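Local coordinates for prephenate dehydrogenase (Aquifex aeolicus, PDB 2G5C) that catalyses the NAD(+)-dependent oxidative decarboxylation of prephenate to 3-(4-hydroxyphenyl)pyruvate, a step of L-tyrosine biosynthesis, at the interface of chains A and B. Residues are numbered along the deposited sequence; one frame, centred on the assembly and turned at random. Chains: chain A/B, prephenate dehydrogenase.

The interface of chains A and B. Residues chain A 251, 270, 274; chain B 192-193, 196-197.
B:Asp196 reaches from its helix toward A:Ser251 and A:Tyr270. Its CB lies by the phenol of A:Tyr270, 3.4 Å from the hydroxyl oxygen OH, and also touches CG2 of A:Val274. With CG anti to the backbone N (chi1 -169°), the carboxylate passes over one face of the tyrosine at its phenol end, the two side chains crossing at about a right angle; CG is 3.8 Å from CZ of A:Tyr270, and the ring and carboxylate planes are 38° apart. Tyrosine suits this place as a flat group that lies against both CB and CG. At the tip the two oxygens part company. OD2 accepts a hydrogen bond from OG of A:Ser251 at 2.8 Å, met on its anti side and 26° out of the carboxylate plane. OD1 turns to a water, 3.0 Å from that water's oxygen, which also contacts the backbone carbonyl oxygen of A:Tyr270 and thereby ties the carboxylate to a second helix of chain A. A short aspartate thus serves two helices at once, while serine supplies a small donor that probably suits their close approach. Were this aspartate replaced by alanine, the hydroxyl of A:Ser251 would probably lose its acceptor on chain B, and the water its link to that chain.

A:Val274 rests CG2 3.4 Å from the carbonyl oxygen of B:Phe192, and its CG1 meets that residue's ring in plane at its edge, at CD1; a compact branched side chain can touch backbone and flat apolar ring together. B:Ala193 is small enough to bring CB within 4.0 Å of OH of A:Tyr270. Beside the serine hydroxyl, OG1 of B:Thr197 bonds back to the carbonyl oxygen of B:Ala193, 2.8 Å away, turning a polar group onto its own helix.

Helix 173-200 of chain B here packs against helices 238-260 and 264-279 of chain A, part of the two-fold interface, in keeping with the helical dimerization region of this enzyme family.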
loop_
_atom_site.group_PDB
_atom_site.type_symbol
_atom_site.label_atom_id
_atom_site.label_comp_id
_atom_site.label_asym_id
_atom_site.label_seq_id
_atom_site.Cartn_x
_atom_site.Cartn_y
_atom_site.Cartn_z
ATOM N N SER A 251 -18.064 1.467 -2.499
ATOM C CA SER A 251 -17.473 2.293 -1.446
ATOM C C SER A 251 -16.791 3.539 -2.014
ATOM O O SER A 251 -16.913 4.630 -1.455
ATOM C CB SER A 251 -16.458 1.490 -0.627
ATOM O OG SER A 251 -17.100 0.588 0.255
ATOM N N TYR A 270 -17.102 9.795 7.258
ATOM C CA TYR A 270 -16.744 8.640 6.452
ATOM C C TYR A 270 -15.281 8.296 6.705
ATOM O O TYR A 270 -14.917 7.130 6.921
ATOM C CB TYR A 270 -16.950 8.975 4.970
ATOM C CG TYR A 270 -16.559 7.887 3.995
ATOM C CD1 TYR A 270 -17.525 7.083 3.387
ATOM C CD2 TYR A 270 -15.222 7.687 3.647
ATOM C CE1 TYR A 270 -17.168 6.111 2.448
ATOM C CE2 TYR A 270 -14.857 6.720 2.715
ATOM C CZ TYR A 270 -15.832 5.940 2.116
ATOM O OH TYR A 270 -15.470 5.020 1.164
ATOM N N VAL A 274 -13.363 4.975 8.790
ATOM C CA VAL A 274 -12.330 4.186 8.152
ATOM C C VAL A 274 -11.025 4.262 8.948
ATOM O O VAL A 274 -10.325 3.264 9.092
ATOM C CB VAL A 274 -12.096 4.668 6.710
ATOM C CG1 VAL A 274 -10.746 4.194 6.208
ATOM C CG2 VAL A 274 -13.204 4.136 5.815
ATOM N N PHE B 192 -8.879 4.759 1.543
ATOM C CA PHE B 192 -10.054 4.932 2.397
ATOM C C PHE B 192 -11.179 3.989 1.975
ATOM O O PHE B 192 -11.782 3.308 2.810
ATOM C CB PHE B 192 -10.570 6.378 2.336
ATOM C CG PHE B 192 -9.651 7.387 2.960
ATOM C CD1 PHE B 192 -9.213 7.236 4.270
ATOM C CD2 PHE B 192 -9.248 8.516 2.245
ATOM C CE1 PHE B 192 -8.384 8.196 4.865
ATOM C CE2 PHE B 192 -8.423 9.478 2.828
ATOM C CZ PHE B 192 -7.992 9.316 4.141
ATOM N N ALA B 193 -11.447 3.950 0.670
ATOM C CA ALA B 193 -12.507 3.108 0.139
ATOM C C ALA B 193 -12.221 1.615 0.315
ATOM O O ALA B 193 -13.140 0.830 0.506
ATOM C CB ALA B 193 -12.741 3.433 -1.338
ATOM N N ASP B 196 -13.259 0.872 3.699
ATOM C CA ASP B 196 -14.711 0.936 3.773
ATOM C C ASP B 196 -15.347 -0.311 3.158
ATOM O O ASP B 196 -16.410 -0.752 3.586
ATOM C CB ASP B 196 -15.232 2.176 3.052
ATOM C CG ASP B 196 -16.697 2.419 3.333
ATOM O OD1 ASP B 196 -17.029 2.701 4.510
ATOM O OD2 ASP B 196 -17.510 2.314 2.395
ATOM N N THR B 197 -14.690 -0.874 2.148
ATOM C CA THR B 197 -15.181 -2.079 1.489
ATOM C C THR B 197 -15.290 -3.252 2.456
ATOM O O THR B 197 -16.270 -3.989 2.427
ATOM C CB THR B 197 -14.260 -2.494 0.325
ATOM O OG1 THR B 197 -14.286 -1.483 -0.687
ATOM C CG2 THR B 197 -14.715 -3.809 -0.274
HETATM O O HOH W 1 -16.790 4.872 6.581
#